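S-adenosylmethionine decarboxylase proenzyme (Aquifex aeolicus, PDB 2III) probably catalyses the pyruvoyl-dependent decarboxylation of S-adenosylmethionine to S-adenosylmethioninamine, the propylamine donor for spermidine and spermine synthesis. Local coordinates at residues 21-32 with 47-58. Numbering follows the deposited sequence.
Sequences IDRVEDIRELLE and YYQFQPHGATGV. With MG (magnesium ion), chain B.
Helix 24-32 packs along the antiparallel hairpin of strands 47-49 and 55-58, its axis 8.2 Å from the second strand and inclined to it by 26°, in the two-layer alpha/beta sandwich of the prokaryotic AdoMet decarboxylases. Y47, on the edge strand, points its side chain at the helix. With CG anti to its carbonyl carbon (chi1 -55°), its ring presents one face to R28, whose CB sits 4.1 Å from the ring centroid in a CH-pi contact, while I27 CG2 meets the ring edge, 3.7 Å from CE2. The R28 guanidinium does not stack on the ring but is turned steeply to it. Y47 OH is buried near L31 CB without a polar partner. Replacing the Y47 ring with an alanine side chain is likely to open a gap between the helix and the edge strand, leaving R28 CB and I27 CG2 without their aromatic surface. Deeper in, A55 CB fits between V24 CG2 and I27 CG1, and G57 lets I27 and L31 close on the strand backbone, where a beta carbon would strike I27 CG2. I27 and L31 also reach strand 65-71, tying the helix to the next strand. Before the helix, R23 at the N-cap lays its guanidinium flat over the Q49 amide, the planes 8° apart. R23 N donates to D26 OD2, joining the helix start to the magnesium site, where D22 OD2 and the backbone oxygen of D19 bind the ion. The one backbone bond across the contact holds the hairpin loop to the segment just before the helix: G54 N donates to D22 O at 2.9 Å.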
loop_
_atom_site.group_PDB
_atom_site.type_symbol
_atom_site.label_atom_id
_atom_site.label_comp_id
_atom_site.label_asym_id
_atom_site.label_seq_id
_atom_site.Cartn_x
_atom_site.Cartn_y
_atom_site.Cartn_z
ATOM N N ILE A 21 2.087 -17.896 -7.238
ATOM C CA ILE A 21 2.716 -16.656 -6.791
ATOM C C ILE A 21 4.240 -16.622 -6.823
ATOM O O ILE A 21 4.849 -15.832 -6.098
ATOM C CB ILE A 21 2.285 -16.356 -5.332
ATOM C CG1 ILE A 21 2.636 -17.558 -4.447
ATOM C CG2 ILE A 21 0.779 -16.075 -5.266
ATOM C CD1 ILE A 21 2.275 -17.408 -2.963
ATOM N N ASP A 22 4.870 -17.445 -7.655
ATOM C CA ASP A 22 6.328 -17.461 -7.682
ATOM C C ASP A 22 7.013 -16.545 -8.700
ATOM O O ASP A 22 8.119 -16.062 -8.448
ATOM C CB ASP A 22 6.838 -18.908 -7.835
ATOM C CG ASP A 22 6.366 -19.578 -9.122
ATOM O OD1 ASP A 22 6.851 -20.689 -9.417
ATOM O OD2 ASP A 22 5.514 -19.007 -9.835
ATOM N N ARG A 23 6.373 -16.286 -9.835
ATOM C CA ARG A 23 6.991 -15.431 -10.846
ATOM C C ARG A 23 6.191 -14.143 -11.088
ATOM O O ARG A 23 5.029 -14.046 -10.701
ATOM C CB ARG A 23 7.134 -16.198 -12.174
ATOM C CG ARG A 23 7.796 -17.585 -12.083
ATOM C CD ARG A 23 9.217 -17.541 -11.529
ATOM N NE ARG A 23 10.152 -16.838 -12.405
ATOM C CZ ARG A 23 11.395 -16.507 -12.061
ATOM N NH1 ARG A 23 11.865 -16.814 -10.856
ATOM N NH2 ARG A 23 12.169 -15.857 -12.919
ATOM N N VAL A 24 6.819 -13.150 -11.717
ATOM C CA VAL A 24 6.138 -11.899 -12.028
ATOM C C VAL A 24 4.943 -12.139 -12.955
ATOM O O VAL A 24 3.882 -11.541 -12.781
ATOM C CB VAL A 24 7.083 -10.892 -12.715
ATOM C CG1 VAL A 24 6.266 -9.766 -13.362
ATOM C CG2 VAL A 24 8.054 -10.305 -11.690
ATOM N N GLU A 25 5.122 -13.014 -13.940
ATOM C CA GLU A 25 4.060 -13.336 -14.889
ATOM C C GLU A 25 2.753 -13.603 -14.155
ATOM O O GLU A 25 1.695 -13.125 -14.567
ATOM C CB GLU A 25 4.425 -14.579 -15.710
ATOM C CG GLU A 25 5.671 -14.432 -16.558
ATOM C CD GLU A 25 6.876 -13.996 -15.744
ATOM O OE1 GLU A 25 7.169 -14.645 -14.715
ATOM O OE2 GLU A 25 7.529 -13.005 -16.135
ATOM N N ASP A 26 2.836 -14.379 -13.075
ATOM C CA ASP A 26 1.658 -14.728 -12.282
ATOM C C ASP A 26 1.004 -13.479 -11.659
ATOM O O ASP A 26 -0.202 -13.268 -11.788
ATOM C CB ASP A 26 2.037 -15.704 -11.155
ATOM C CG ASP A 26 2.871 -16.885 -11.635
ATOM O OD1 ASP A 26 2.360 -17.706 -12.425
ATOM O OD2 ASP A 26 4.042 -16.993 -11.205
ATOM N N ILE A 27 1.806 -12.662 -10.979
ATOM C CA ILE A 27 1.298 -11.457 -10.321
ATOM C C ILE A 27 0.682 -10.494 -11.326
ATOM O O ILE A 27 -0.396 -9.939 -11.086
ATOM C CB ILE A 27 2.424 -10.733 -9.533
ATOM C CG1 ILE A 27 2.941 -11.648 -8.427
ATOM C CG2 ILE A 27 1.915 -9.435 -8.941
ATOM C CD1 ILE A 27 1.856 -12.196 -7.545
ATOM N N ARG A 28 1.370 -10.315 -12.453
ATOM C CA ARG A 28 0.914 -9.435 -13.517
ATOM C C ARG A 28 -0.437 -9.880 -14.037
ATOM O O ARG A 28 -1.361 -9.076 -14.126
ATOM C CB ARG A 28 1.939 -9.414 -14.654
ATOM C CG ARG A 28 1.468 -8.772 -15.954
ATOM C CD ARG A 28 2.673 -8.337 -16.786
ATOM N NE ARG A 28 3.033 -6.950 -16.496
ATOM C CZ ARG A 28 4.258 -6.449 -16.599
ATOM N NH1 ARG A 28 5.267 -7.224 -16.979
ATOM N NH2 ARG A 28 4.471 -5.166 -16.335
ATOM N N GLU A 29 -0.566 -11.158 -14.371
ATOM C CA GLU A 29 -1.845 -11.652 -14.867
ATOM C C GLU A 29 -2.918 -11.427 -13.818
ATOM O O GLU A 29 -4.010 -10.952 -14.122
ATOM C CB GLU A 29 -1.771 -13.141 -15.188
ATOM C CG GLU A 29 -1.447 -13.445 -16.632
ATOM C CD GLU A 29 -1.756 -14.885 -16.992
ATOM O OE1 GLU A 29 -2.921 -15.303 -16.815
ATOM O OE2 GLU A 29 -0.837 -15.596 -17.453
ATOM N N LEU A 30 -2.583 -11.775 -12.581
ATOM C CA LEU A 30 -3.484 -11.639 -11.448
ATOM C C LEU A 30 -4.017 -10.214 -11.272
ATOM O O LEU A 30 -5.230 -9.995 -11.250
ATOM C CB LEU A 30 -2.762 -12.071 -10.169
ATOM C CG LEU A 30 -3.552 -12.021 -8.859
ATOM C CD1 LEU A 30 -4.557 -13.163 -8.845
ATOM C CD2 LEU A 30 -2.602 -12.137 -7.675
ATOM N N LEU A 31 -3.109 -9.250 -11.137
ATOM C CA LEU A 31 -3.504 -7.856 -10.942
ATOM C C LEU A 31 -4.168 -7.237 -12.174
ATOM O O LEU A 31 -5.047 -6.378 -12.043
ATOM C CB LEU A 31 -2.294 -7.007 -10.509
ATOM C CG LEU A 31 -1.620 -7.330 -9.167
ATOM C CD1 LEU A 31 -0.702 -6.182 -8.776
ATOM C CD2 LEU A 31 -2.664 -7.537 -8.085
ATOM N N GLU A 32 -3.748 -7.647 -13.370
ATOM C CA GLU A 32 -4.374 -7.120 -14.582
ATOM C C GLU A 32 -5.806 -7.629 -14.560
ATOM O O GLU A 32 -6.744 -6.922 -14.934
ATOM C CB GLU A 32 -3.692 -7.650 -15.851
ATOM C CG GLU A 32 -2.282 -7.152 -16.103
ATOM C CD GLU A 32 -1.744 -7.604 -17.456
ATOM O OE1 GLU A 32 -1.935 -8.788 -17.819
ATOM O OE2 GLU A 32 -1.120 -6.775 -18.156
ATOM N N TYR A 47 6.229 -4.121 -11.527
ATOM C CA TYR A 47 6.513 -5.421 -10.945
ATOM C C TYR A 47 7.987 -5.673 -10.719
ATOM O O TYR A 47 8.843 -5.075 -11.369
ATOM C CB TYR A 47 5.958 -6.517 -11.843
ATOM C CG TYR A 47 4.493 -6.344 -12.140
ATOM C CD1 TYR A 47 4.058 -5.456 -13.126
ATOM C CD2 TYR A 47 3.535 -7.041 -11.406
ATOM C CE1 TYR A 47 2.697 -5.266 -13.374
ATOM C CE2 TYR A 47 2.176 -6.859 -11.640
ATOM C CZ TYR A 47 1.763 -5.972 -12.623
ATOM O OH TYR A 47 0.415 -5.795 -12.843
ATOM N N TYR A 48 8.280 -6.568 -9.784
ATOM C CA TYR A 48 9.656 -6.920 -9.492
ATOM C C TYR A 48 9.775 -8.402 -9.157
ATOM O O TYR A 48 8.998 -8.934 -8.371
ATOM C CB TYR A 48 10.197 -6.091 -8.330
ATOM C CG TYR A 48 11.685 -6.269 -8.158
ATOM C CD1 TYR A 48 12.581 -5.723 -9.078
ATOM C CD2 TYR A 48 12.200 -7.025 -7.104
ATOM C CE1 TYR A 48 13.956 -5.927 -8.952
ATOM C CE2 TYR A 48 13.574 -7.234 -6.969
ATOM C CZ TYR A 48 14.444 -6.683 -7.898
ATOM O OH TYR A 48 15.795 -6.891 -7.773
ATOM N N GLN A 49 10.753 -9.061 -9.766
ATOM C CA GLN A 49 10.997 -10.482 -9.545
ATOM C C GLN A 49 12.092 -10.649 -8.502
ATOM O O GLN A 49 13.183 -10.098 -8.647
ATOM C CB GLN A 49 11.426 -11.146 -10.859
ATOM C CG GLN A 49 11.773 -12.628 -10.760
ATOM C CD GLN A 49 10.602 -13.483 -10.316
ATOM O OE1 GLN A 49 10.576 -13.987 -9.191
ATOM N NE2 GLN A 49 9.620 -13.647 -11.198
ATOM N N PHE A 50 11.797 -11.392 -7.442
ATOM C CA PHE A 50 12.789 -11.640 -6.402
ATOM C C PHE A 50 13.392 -13.016 -6.623
ATOM O O PHE A 50 12.772 -13.883 -7.243
ATOM C CB PHE A 50 12.149 -11.589 -5.009
ATOM C CG PHE A 50 11.790 -10.198 -4.557
ATOM C CD1 PHE A 50 12.784 -9.282 -4.230
ATOM C CD2 PHE A 50 10.457 -9.796 -4.479
ATOM C CE1 PHE A 50 12.459 -7.976 -3.838
ATOM C CE2 PHE A 50 10.122 -8.489 -4.089
ATOM C CZ PHE A 50 11.127 -7.582 -3.766
ATOM N N GLN A 51 14.608 -13.211 -6.130
ATOM C CA GLN A 51 15.268 -14.503 -6.248
ATOM C C GLN A 51 15.185 -15.167 -4.880
ATOM O O GLN A 51 15.257 -14.488 -3.854
ATOM C CB GLN A 51 16.729 -14.316 -6.670
ATOM C CG GLN A 51 16.876 -13.687 -8.050
ATOM C CD GLN A 51 16.203 -14.505 -9.153
ATOM O OE1 GLN A 51 15.929 -13.993 -10.239
ATOM N NE2 GLN A 51 15.943 -15.777 -8.878
ATOM N N PRO A 52 15.045 -16.501 -4.841
ATOM C CA PRO A 52 14.963 -17.432 -5.970
ATOM C C PRO A 52 13.557 -17.463 -6.540
ATOM O O PRO A 52 13.270 -18.211 -7.472
ATOM C CB PRO A 52 15.330 -18.759 -5.333
ATOM C CG PRO A 52 14.596 -18.658 -4.021
ATOM C CD PRO A 52 14.914 -17.232 -3.565
ATOM N N HIS A 53 12.682 -16.657 -5.953
ATOM C CA HIS A 53 11.293 -16.575 -6.386
ATOM C C HIS A 53 10.532 -15.546 -5.562
ATOM O O HIS A 53 11.067 -14.972 -4.610
ATOM C CB HIS A 53 10.613 -17.943 -6.274
ATOM C CG HIS A 53 10.856 -18.643 -4.973
ATOM N ND1 HIS A 53 10.655 -18.037 -3.750
ATOM C CD2 HIS A 53 11.244 -19.913 -4.702
ATOM C CE1 HIS A 53 10.905 -18.903 -2.784
ATOM N NE2 HIS A 53 11.264 -20.050 -3.335
ATOM N N GLY A 54 9.278 -15.315 -5.931
ATOM C CA GLY A 54 8.481 -14.344 -5.212
ATOM C C GLY A 54 8.539 -13.040 -5.964
ATOM O O GLY A 54 9.528 -12.767 -6.643
ATOM N N ALA A 55 7.498 -12.224 -5.834
ATOM C CA ALA A 55 7.448 -10.961 -6.553
ATOM C C ALA A 55 6.596 -9.882 -5.893
ATOM O O ALA A 55 5.755 -10.156 -5.038
ATOM C CB ALA A 55 6.933 -11.213 -7.988
ATOM N N THR A 56 6.838 -8.646 -6.305
ATOM C CA THR A 56 6.080 -7.501 -5.834
ATOM C C THR A 56 5.354 -6.922 -7.041
ATOM O O THR A 56 5.858 -6.962 -8.169
ATOM C CB THR A 56 6.986 -6.415 -5.238
ATOM O OG1 THR A 56 7.501 -6.863 -3.979
ATOM C CG2 THR A 56 6.204 -5.125 -5.026
ATOM N N GLY A 57 4.156 -6.409 -6.804
ATOM C CA GLY A 57 3.383 -5.816 -7.875
ATOM C C GLY A 57 2.601 -4.661 -7.293
ATOM O O GLY A 57 1.979 -4.807 -6.239
ATOM N N VAL A 58 2.654 -3.507 -7.946
ATOM C CA VAL A 58 1.920 -2.343 -7.475
ATOM C C VAL A 58 1.251 -1.660 -8.655
ATOM O O VAL A 58 1.845 -1.518 -9.724
ATOM C CB VAL A 58 2.840 -1.328 -6.775
ATOM C CG1 VAL A 58 3.852 -0.783 -7.763
ATOM C CG2 VAL A 58 2.008 -0.189 -6.182
HETATM MG MG MG B . 4.009 -19.790 -11.401
HETATM O O HOH W 1 14.737 -14.616 -12.935
HETATM O O HOH W 2 4.540 -19.136 -12.813
#